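Local coordinates for hypothetical conserved protein TTC0263 (Thermus thermophilus, PDB 2PL2) that is of unknown function but folds as a row of tetratricopeptide (TPR) helix pairs, a type of scaffold that commonly mediates protein-protein contacts, at residues Val106-Asp109 with Ala110-Val113; Leu131-Arg134 with Asp135-Glu138; Asp184-Leu187 with Arg188-Ala192. All blocks are in the same frame, centred on the assembly; numbering follows the deposited sequence.

How the interactions relate
All three interactions are local contacts within the helical solenoid. Interaction 1 lies in the last turns of helix 93-113 and is partly buried. Interactions 2 and 3 are surface contacts at the starts of helices 134-147 and 185-195. Interactions 1 and 2 have centres about 18 Å apart, and both reach helix 118-130. Interactions 1 and 3 lie on opposite sides of the chain's centre, about 32 Å between centres. Interactions 1 and 2 each carry a short lysine-glutamate salt bridge. Interaction 3 has a weak aspartate-arginine bridge and a side-chain N-cap bond. Of the three, only interaction 3 meets the second subunit.

Interaction 1 (Val106-Asp109 with Ala110-Val113); sequences VLKD and AERV
Lys108 and Glu111 face each other one turn apart near the end of helix 93-113. Lys108 NZ donates to Glu111 OE1 at 2.6 Å, a short salt bridge. The nitrogen arrives on the syn side of the carboxylate, 21° out of its plane. Lys108 reaches it because its chain bends at chi2 (62°) and is extended beyond. The Glu111 chain is extended through CG and runs out to meet the lysine obliquely. The other carboxylate oxygen, OE2, has its own salt bridge to Arg124 on helix 118-130. Glu111 is therefore held between two cations, which probably favours its charged form.

The tight part lies on the side facing the neighbouring helices. Ala110 is buried, and its CB sits 3.3 Å from Leu107 O. Its small methyl packs on Tyr76 of helix 73-88 and Leu120 of helix 118-130. Leu107, also buried, turns its side chain away from the following turn and onto Gln123 and Val127. The backbone is regular here: Ala110 N bonds to Val106 O at 3.0 Å, and Glu111 N to Leu107 O at 2.9 Å.

The solvent side is looser. Asp109 and Arg112 are exposed, and their charged ends do not meet: Asp109 OD1 and Arg112 NE are 6.4 Å apart. Arg112 instead passes near Lys108, its NH2 3.9 Å from Lys108 CE. Arg112 N makes a weak bond to Lys108 O and an ordinary one to Asp109 O at 3.0 Å. In the second, the donor stands well above the Asp109 carbonyl plane. One face against two neighbouring helices and one face in solvent is the arrangement of a helix within a tetratricopeptide repeat solenoid.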
ATOM      1  N   VAL A 106      16.091 -16.742  -3.571  1.00 26.88           N
ATOM      2  CA  VAL A 106      16.834 -15.782  -2.765  1.00 25.84           C
ATOM      3  C   VAL A 106      16.622 -16.020  -1.269  1.00 26.52           C
ATOM      4  O   VAL A 106      17.531 -15.846  -0.457  1.00 26.38           O
ATOM      5  CB  VAL A 106      16.421 -14.339  -3.145  1.00 24.19           C
ATOM      6  CG1 VAL A 106      17.147 -13.350  -2.282  1.00 24.83           C
ATOM      7  CG2 VAL A 106      16.737 -14.073  -4.625  1.00 23.12           C
ATOM      8  N   LEU A 107      15.407 -16.411  -0.905  1.00 29.03           N
ATOM      9  CA  LEU A 107      15.093 -16.687   0.489  1.00 30.07           C
ATOM     10  C   LEU A 107      15.908 -17.894   0.910  1.00 29.55           C
ATOM     11  O   LEU A 107      16.465 -17.921   2.004  1.00 30.86           O
ATOM     12  CB  LEU A 107      13.591 -16.956   0.659  1.00 29.14           C
ATOM     13  CG  LEU A 107      12.696 -15.715   0.595  1.00 25.38           C
ATOM     14  CD1 LEU A 107      11.237 -16.131   0.552  1.00 24.16           C
ATOM     15  CD2 LEU A 107      12.954 -14.845   1.814  1.00 24.48           C
ATOM     16  N   LYS A 108      15.989 -18.884   0.027  1.00 31.21           N
ATOM     17  CA  LYS A 108      16.771 -20.087   0.298  1.00 32.85           C
ATOM     18  C   LYS A 108      18.242 -19.732   0.546  1.00 33.51           C
ATOM     19  O   LYS A 108      18.845 -20.221   1.504  1.00 34.18           O
ATOM     20  CB  LYS A 108      16.661 -21.054  -0.875  1.00 34.58           C
ATOM     21  CG  LYS A 108      17.195 -22.432  -0.570  1.00 39.42           C
ATOM     22  CD  LYS A 108      16.404 -23.092   0.547  1.00 43.19           C
ATOM     23  CE  LYS A 108      17.001 -24.446   0.914  1.00 45.33           C
ATOM     24  NZ  LYS A 108      16.219 -25.101   2.011  1.00 47.16           N
ATOM     25  N   ASP A 109      18.819 -18.878  -0.305  1.00 33.65           N
ATOM     26  CA  ASP A 109      20.217 -18.463  -0.140  1.00 33.80           C
ATOM     27  C   ASP A 109      20.374 -17.763   1.202  1.00 34.41           C
ATOM     28  O   ASP A 109      21.382 -17.932   1.887  1.00 33.47           O
ATOM     29  CB  ASP A 109      20.684 -17.476  -1.228  1.00 34.88           C
ATOM     30  CG  ASP A 109      20.528 -18.010  -2.636  1.00 37.72           C
ATOM     31  OD1 ASP A 109      20.584 -19.248  -2.835  1.00 37.54           O
ATOM     32  OD2 ASP A 109      20.365 -17.169  -3.554  1.00 40.11           O
ATOM     33  N   ALA A 110      19.390 -16.948   1.566  1.00 35.01           N
ATOM     34  CA  ALA A 110      19.457 -16.248   2.837  1.00 37.69           C
ATOM     35  C   ALA A 110      19.451 -17.264   3.982  1.00 39.61           C
ATOM     36  O   ALA A 110      20.101 -17.069   5.012  1.00 38.11           O
ATOM     37  CB  ALA A 110      18.276 -15.299   2.972  1.00 38.74           C
ATOM     38  N   GLU A 111      18.710 -18.351   3.793  1.00 42.65           N
ATOM     39  CA  GLU A 111      18.608 -19.391   4.802  1.00 47.39           C
ATOM     40  C   GLU A 111      19.986 -19.972   5.111  1.00 48.61           C
ATOM     41  O   GLU A 111      20.236 -20.455   6.226  1.00 49.07           O
ATOM     42  CB  GLU A 111      17.654 -20.490   4.323  1.00 50.23           C
ATOM     43  CG  GLU A 111      17.591 -21.709   5.239  1.00 55.53           C
ATOM     44  CD  GLU A 111      16.576 -22.750   4.779  1.00 57.78           C
ATOM     45  OE1 GLU A 111      16.566 -23.087   3.572  1.00 58.27           O
ATOM     46  OE2 GLU A 111      15.795 -23.237   5.627  1.00 59.07           O
ATOM     47  N   ARG A 112      20.880 -19.913   4.125  1.00 48.29           N
ATOM     48  CA  ARG A 112      22.240 -20.412   4.286  1.00 48.27           C
ATOM     49  C   ARG A 112      23.064 -19.493   5.182  1.00 47.72           C
ATOM     50  O   ARG A 112      24.032 -19.920   5.800  1.00 48.82           O
ATOM     51  CB  ARG A 112      22.918 -20.542   2.919  1.00 50.10           C
ATOM     52  CG  ARG A 112      22.199 -21.483   1.961  1.00 53.98           C
ATOM     53  CD  ARG A 112      22.198 -22.919   2.488  1.00 58.27           C
ATOM     54  NE  ARG A 112      21.470 -23.835   1.608  1.00 60.42           N
ATOM     55  CZ  ARG A 112      21.363 -25.142   1.816  1.00 59.90           C
ATOM     56  NH1 ARG A 112      21.939 -25.695   2.879  1.00 59.48           N
ATOM     57  NH2 ARG A 112      20.676 -25.892   0.961  1.00 59.12           N
ATOM     58  N   VAL A 113      22.670 -18.227   5.245  1.00 47.68           N
ATOM     59  CA  VAL A 113      23.355 -17.228   6.059  1.00 47.14           C
ATOM     60  C   VAL A 113      22.820 -17.214   7.495  1.00 47.72           C
ATOM     61  O   VAL A 113      23.472 -16.700   8.406  1.00 47.93           O
ATOM     62  CB  VAL A 113      23.176 -15.824   5.447  1.00 47.91           C
ATOM     63  CG1 VAL A 113      23.905 -14.785   6.283  1.00 47.28           C
ATOM     64  CG2 VAL A 113      23.669 -15.823   4.009  1.00 46.53           C
TER

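Interaction 2 (Leu131-Arg134 with Asp135-Glu138); sequences LGER and DKAE
Glu133 and Lys136 pair across the first turn of helix 134-147. Lys136 NZ donates to Glu133 OE2 at 2.6 Å, a short salt bridge. It meets that oxygen from above the carboxylate plane, 43° out of it. A bend at chi4 (71°) brings the lysine nitrogen round to the glutamate. Tyr128 of helix 118-130 touches both side chains.

Glu133 is the N-cap residue. Its carbonyl oxygen accepts from Ala137 N at 3.0 Å. The next carbonyl is used in the same way: Glu138 N bonds to Arg134 O at 3.1 Å. Just before the cap, Gly132 has positive phi and ends helix 118-130 in a Schellman motif.

The Asp135 carboxylate folds back beside the Arg134 chain, OD1 3.5 Å from Arg134 CG. The arginine's NH1 stays 4.6 Å from that oxygen, so their opposite charges are near without a bond. Glu138 is satisfied farther along: its OE1 forms salt bridges with Lys142 and Arg166. Ala137 is buried, its methyl on Tyr128, Ala129 and Leu160.

The chemistry splits by side. Backbone bonds start the helix, alanine packs inward, and ion pairs lie on the surface. The negative charge of Glu133 beside the helix start probably suits the helix dipole, and Lys136 probably offsets part of the glutamate's charge.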
ATOM      1  N   LEU A 131       2.314 -19.223  -4.443  1.00 43.30           N
ATOM      2  CA  LEU A 131       2.583 -20.274  -5.418  1.00 45.37           C
ATOM      3  C   LEU A 131       1.496 -21.342  -5.327  1.00 46.77           C
ATOM      4  O   LEU A 131       1.556 -22.365  -6.002  1.00 48.37           O
ATOM      5  CB  LEU A 131       3.944 -20.925  -5.148  1.00 45.92           C
ATOM      6  CG  LEU A 131       5.233 -20.216  -5.582  1.00 46.75           C
ATOM      7  CD1 LEU A 131       6.424 -20.878  -4.902  1.00 44.85           C
ATOM      8  CD2 LEU A 131       5.383 -20.267  -7.090  1.00 46.59           C
ATOM      9  N   GLY A 132       0.499 -21.101  -4.490  1.00 47.74           N
ATOM     10  CA  GLY A 132      -0.559 -22.074  -4.340  1.00 47.95           C
ATOM     11  C   GLY A 132      -0.021 -23.343  -3.711  1.00 49.15           C
ATOM     12  O   GLY A 132      -0.554 -24.431  -3.932  1.00 50.34           O
ATOM     13  N   GLU A 133       1.055 -23.213  -2.943  1.00 49.22           N
ATOM     14  CA  GLU A 133       1.638 -24.367  -2.268  1.00 50.61           C
ATOM     15  C   GLU A 133       1.296 -24.316  -0.787  1.00 50.73           C
ATOM     16  O   GLU A 133       2.168 -24.180   0.075  1.00 49.57           O
ATOM     17  CB  GLU A 133       3.150 -24.398  -2.463  1.00 52.21           C
ATOM     18  CG  GLU A 133       3.584 -24.822  -3.855  1.00 53.05           C
ATOM     19  CD  GLU A 133       5.087 -24.918  -3.976  1.00 54.65           C
ATOM     20  OE1 GLU A 133       5.768 -23.872  -3.847  1.00 54.76           O
ATOM     21  OE2 GLU A 133       5.589 -26.043  -4.187  1.00 55.97           O
ATOM     22  N   ARG A 134      -0.006 -24.404  -0.524  1.00 51.27           N
ATOM     23  CA  ARG A 134      -0.576 -24.380   0.820  1.00 50.63           C
ATOM     24  C   ARG A 134       0.239 -25.215   1.790  1.00 48.24           C
ATOM     25  O   ARG A 134       0.600 -24.757   2.873  1.00 47.05           O
ATOM     26  CB  ARG A 134      -2.014 -24.900   0.763  1.00 54.86           C
ATOM     27  CG  ARG A 134      -2.156 -26.264   0.086  1.00 59.71           C
ATOM     28  CD  ARG A 134      -3.617 -26.672  -0.110  1.00 63.66           C
ATOM     29  NE  ARG A 134      -4.315 -25.781  -1.037  1.00 66.94           N
ATOM     30  CZ  ARG A 134      -4.037 -25.680  -2.335  1.00 67.91           C
ATOM     31  NH1 ARG A 134      -3.074 -26.417  -2.872  1.00 68.28           N
ATOM     32  NH2 ARG A 134      -4.720 -24.839  -3.100  1.00 68.05           N
ATOM     33  N   ASP A 135       0.525 -26.441   1.373  1.00 46.17           N
ATOM     34  CA  ASP A 135       1.290 -27.403   2.153  1.00 44.44           C
ATOM     35  C   ASP A 135       2.618 -26.867   2.685  1.00 42.64           C
ATOM     36  O   ASP A 135       2.857 -26.865   3.897  1.00 42.70           O
ATOM     37  CB  ASP A 135       1.549 -28.641   1.299  1.00 46.98           C
ATOM     38  CG  ASP A 135       1.810 -28.296  -0.165  1.00 49.76           C
ATOM     39  OD1 ASP A 135       0.851 -27.875  -0.850  1.00 51.01           O
ATOM     40  OD2 ASP A 135       2.967 -28.440  -0.630  1.00 49.79           O
ATOM     41  N   LYS A 136       3.482 -26.415   1.777  1.00 41.03           N
ATOM     42  CA  LYS A 136       4.797 -25.899   2.159  1.00 38.13           C
ATOM     43  C   LYS A 136       4.703 -24.602   2.954  1.00 33.76           C
ATOM     44  O   LYS A 136       5.555 -24.325   3.807  1.00 30.08           O
ATOM     45  CB  LYS A 136       5.673 -25.664   0.916  1.00 41.39           C
ATOM     46  CG  LYS A 136       6.073 -26.910   0.133  1.00 43.64           C
ATOM     47  CD  LYS A 136       7.282 -26.590  -0.757  1.00 46.42           C
ATOM     48  CE  LYS A 136       7.669 -27.735  -1.684  1.00 47.43           C
ATOM     49  NZ  LYS A 136       6.676 -27.919  -2.778  1.00 48.17           N
ATOM     50  N   ALA A 137       3.673 -23.814   2.653  1.00 31.08           N
ATOM     51  CA  ALA A 137       3.444 -22.538   3.326  1.00 30.09           C
ATOM     52  C   ALA A 137       3.226 -22.703   4.831  1.00 28.44           C
ATOM     53  O   ALA A 137       3.807 -21.972   5.634  1.00 28.25           O
ATOM     54  CB  ALA A 137       2.256 -21.833   2.700  1.00 28.39           C
ATOM     55  N   GLU A 138       2.412 -23.686   5.204  1.00 29.31           N
ATOM     56  CA  GLU A 138       2.098 -23.945   6.608  1.00 31.86           C
ATOM     57  C   GLU A 138       3.338 -24.346   7.409  1.00 30.57           C
ATOM     58  O   GLU A 138       3.602 -23.818   8.494  1.00 29.31           O
ATOM     59  CB  GLU A 138       1.019 -25.034   6.701  1.00 37.08           C
ATOM     60  CG  GLU A 138       0.683 -25.485   8.126  1.00 40.92           C
ATOM     61  CD  GLU A 138      -0.496 -26.451   8.186  1.00 42.53           C
ATOM     62  OE1 GLU A 138      -0.915 -26.795   9.311  1.00 44.49           O
ATOM     63  OE2 GLU A 138      -1.005 -26.865   7.121  1.00 42.33           O
TER

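Interaction 3 (Asp184-Leu187 with Arg188-Ala192)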
ATOM      1  N   ASP A 184      -5.028  -4.248  19.307  1.00 26.57           N
ATOM      2  CA  ASP A 184      -4.624  -4.165  17.906  1.00 26.97           C
ATOM      3  C   ASP A 184      -5.830  -4.107  16.974  1.00 25.41           C
ATOM      4  O   ASP A 184      -6.466  -5.135  16.658  1.00 22.54           O
ATOM      5  CB  ASP A 184      -3.736  -5.358  17.521  1.00 28.66           C
ATOM      6  CG  ASP A 184      -3.111  -5.204  16.138  1.00 31.24           C
ATOM      7  OD1 ASP A 184      -3.725  -4.552  15.267  1.00 32.99           O
ATOM      8  OD2 ASP A 184      -2.010  -5.753  15.915  1.00 32.61           O
ATOM      9  N   LEU A 185      -6.125  -2.898  16.509  1.00 23.72           N
ATOM     10  CA  LEU A 185      -7.263  -2.693  15.626  1.00 24.01           C
ATOM     11  C   LEU A 185      -7.078  -3.395  14.295  1.00 23.79           C
ATOM     12  O   LEU A 185      -8.020  -3.963  13.745  1.00 23.43           O
ATOM     13  CB  LEU A 185      -7.506  -1.198  15.447  1.00 24.10           C
ATOM     14  CG  LEU A 185      -7.696  -0.485  16.800  1.00 24.00           C
ATOM     15  CD1 LEU A 185      -8.274   0.916  16.584  1.00 23.80           C
ATOM     16  CD2 LEU A 185      -8.621  -1.300  17.692  1.00 23.40           C
ATOM     17  N   ASP A 186      -5.853  -3.379  13.787  1.00 26.12           N
ATOM     18  CA  ASP A 186      -5.560  -4.043  12.537  1.00 25.44           C
ATOM     19  C   ASP A 186      -6.035  -5.476  12.708  1.00 23.42           C
ATOM     20  O   ASP A 186      -6.781  -6.016  11.895  1.00 24.85           O
ATOM     21  CB  ASP A 186      -4.059  -4.012  12.281  1.00 29.92           C
ATOM     22  CG  ASP A 186      -3.667  -4.807  11.046  1.00 34.49           C
ATOM     23  OD1 ASP A 186      -4.018  -4.380   9.921  1.00 35.58           O
ATOM     24  OD2 ASP A 186      -3.025  -5.873  11.205  1.00 38.04           O
ATOM     25  N   LEU A 187      -5.600  -6.084  13.797  1.00 22.23           N
ATOM     26  CA  LEU A 187      -5.978  -7.455  14.116  1.00 22.53           C
ATOM     27  C   LEU A 187      -7.504  -7.636  14.303  1.00 19.28           C
ATOM     28  O   LEU A 187      -8.085  -8.596  13.788  1.00 16.19           O
ATOM     29  CB  LEU A 187      -5.219  -7.898  15.372  1.00 25.11           C
ATOM     30  CG  LEU A 187      -4.731  -9.347  15.414  1.00 27.77           C
ATOM     31  CD1 LEU A 187      -4.152  -9.757  14.074  1.00 25.64           C
ATOM     32  CD2 LEU A 187      -3.695  -9.473  16.525  1.00 26.16           C
ATOM     33  N   ARG A 188      -8.152  -6.711  15.009  1.00 17.62           N
ATOM     34  CA  ARG A 188      -9.601  -6.816  15.233  1.00 16.32           C
ATOM     35  C   ARG A 188     -10.395  -6.835  13.943  1.00 15.40           C
ATOM     36  O   ARG A 188     -11.313  -7.633  13.787  1.00 13.20           O
ATOM     37  CB  ARG A 188     -10.091  -5.676  16.116  1.00 17.77           C
ATOM     38  CG  ARG A 188      -9.528  -5.724  17.511  1.00 18.15           C
ATOM     39  CD  ARG A 188     -10.056  -4.577  18.347  1.00 21.90           C
ATOM     40  NE  ARG A 188      -9.640  -4.691  19.741  1.00 23.71           N
ATOM     41  CZ  ARG A 188      -9.815  -3.739  20.644  1.00 22.78           C
ATOM     42  NH1 ARG A 188     -10.402  -2.608  20.294  1.00 25.79           N
ATOM     43  NH2 ARG A 188      -9.385  -3.908  21.885  1.00 21.75           N
ATOM     44  N   VAL A 189     -10.030  -5.969  13.006  1.00 16.28           N
ATOM     45  CA  VAL A 189     -10.708  -5.920  11.717  1.00 15.45           C
ATOM     46  C   VAL A 189     -10.581  -7.231  10.938  1.00 17.24           C
ATOM     47  O   VAL A 189     -11.539  -7.673  10.317  1.00 17.21           O
ATOM     48  CB  VAL A 189     -10.157  -4.764  10.827  1.00 16.59           C
ATOM     49  CG1 VAL A 189     -10.881  -4.763   9.449  1.00 11.96           C
ATOM     50  CG2 VAL A 189     -10.360  -3.421  11.520  1.00 13.52           C
ATOM     51  N   ARG A 190      -9.407  -7.856  10.950  1.00 22.23           N
ATOM     52  CA  ARG A 190      -9.238  -9.104  10.209  1.00 25.13           C
ATOM     53  C   ARG A 190     -10.068 -10.184  10.862  1.00 25.79           C
ATOM     54  O   ARG A 190     -10.697 -10.988  10.182  1.00 25.37           O
ATOM     55  CB  ARG A 190      -7.767  -9.528  10.182  1.00 27.67           C
ATOM     56  CG  ARG A 190      -6.886  -8.685   9.266  1.00 28.02           C
ATOM     57  CD  ARG A 190      -5.455  -8.718   9.753  1.00 32.70           C
ATOM     58  NE  ARG A 190      -4.574  -7.861   8.968  1.00 34.55           N
ATOM     59  CZ  ARG A 190      -4.014  -8.215   7.814  1.00 37.81           C
ATOM     60  NH1 ARG A 190      -4.241  -9.423   7.300  1.00 36.81           N
ATOM     61  NH2 ARG A 190      -3.222  -7.357   7.171  1.00 37.62           N
ATOM     62  N   TYR A 191     -10.065 -10.198  12.192  1.00 27.04           N
ATOM     63  CA  TYR A 191     -10.830 -11.183  12.953  1.00 26.53           C
ATOM     64  C   TYR A 191     -12.304 -11.001  12.622  1.00 26.09           C
ATOM     65  O   TYR A 191     -12.999 -11.959  12.265  1.00 23.71           O
ATOM     66  CB  TYR A 191     -10.584 -10.964  14.441  1.00 28.83           C
ATOM     67  CG  TYR A 191     -11.190 -12.001  15.335  1.00 29.56           C
ATOM     68  CD1 TYR A 191     -11.250 -13.339  14.948  1.00 28.33           C
ATOM     69  CD2 TYR A 191     -11.629 -11.661  16.615  1.00 30.99           C
ATOM     70  CE1 TYR A 191     -11.725 -14.310  15.818  1.00 29.77           C
ATOM     71  CE2 TYR A 191     -12.101 -12.617  17.485  1.00 31.60           C
ATOM     72  CZ  TYR A 191     -12.144 -13.939  17.085  1.00 30.58           C
ATOM     73  OH  TYR A 191     -12.584 -14.891  17.967  1.00 31.92           O
ATOM     74  N   ALA A 192     -12.765  -9.754  12.714  1.00 25.67           N
ATOM     75  CA  ALA A 192     -14.161  -9.417  12.409  1.00 26.74           C
ATOM     76  C   ALA A 192     -14.505  -9.841  10.991  1.00 27.06           C
ATOM     77  O   ALA A 192     -15.432 -10.620  10.759  1.00 28.87           O
ATOM     78  CB  ALA A 192     -14.397  -7.908  12.571  1.00 25.92           C
TER
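Residues 184-192 begin helix 185-195, the last modelled helix of the tetratricopeptide repeat array, with Asp184 as its N-cap. The backbone settles into regular alpha-helical bonding at once. Arg188 N donates to Asp184 O at 2.8 Å. Val189 N to Leu185 O follows at 2.9 Å with a nearly straight N-H angle of 170°. Tyr191 N to Leu187 O continues the series. The bond from Arg190 N to Asp186 O is weak.

Asp184 also caps through its side chain. Its OD1 accepts from Leu187 N at 2.8 Å, and the donor lies above the carboxylate plane, 66° out of it. The first turn thus gains an acceptor for an N-H that has no earlier helical carbonyl to use.

Leu187 is buried and packs on Ala177 of helix 167-180 and Ser155 of helix 151-164, while Tyr191, one turn later on the same inner side, touches Tyr174 and Leu178.

The outer side carries longer chains. Arg188 is extended from CG to NE and runs back along the first turn toward Pro182, whose carbonyl oxygen accepts from NH2. On the way its CG passes 3.2 Å from Asp184 O. Leu185 lies across this arginine, CD2 3.4 Å from Arg188 NH1. Leu185 also packs on Leu185 of the second subunit, and Val189 packs on Leu18 of that subunit.

Asp186 and Arg190 form a salt bridge one turn apart. The carboxylate and guanidinium planes are 63° apart, so the groups do not pair flat against each other. Contact is made through a single weak bond, Arg190 NE to Asp186 OD2 at 3.4 Å, with Asp186 CG at the guanidinium edge.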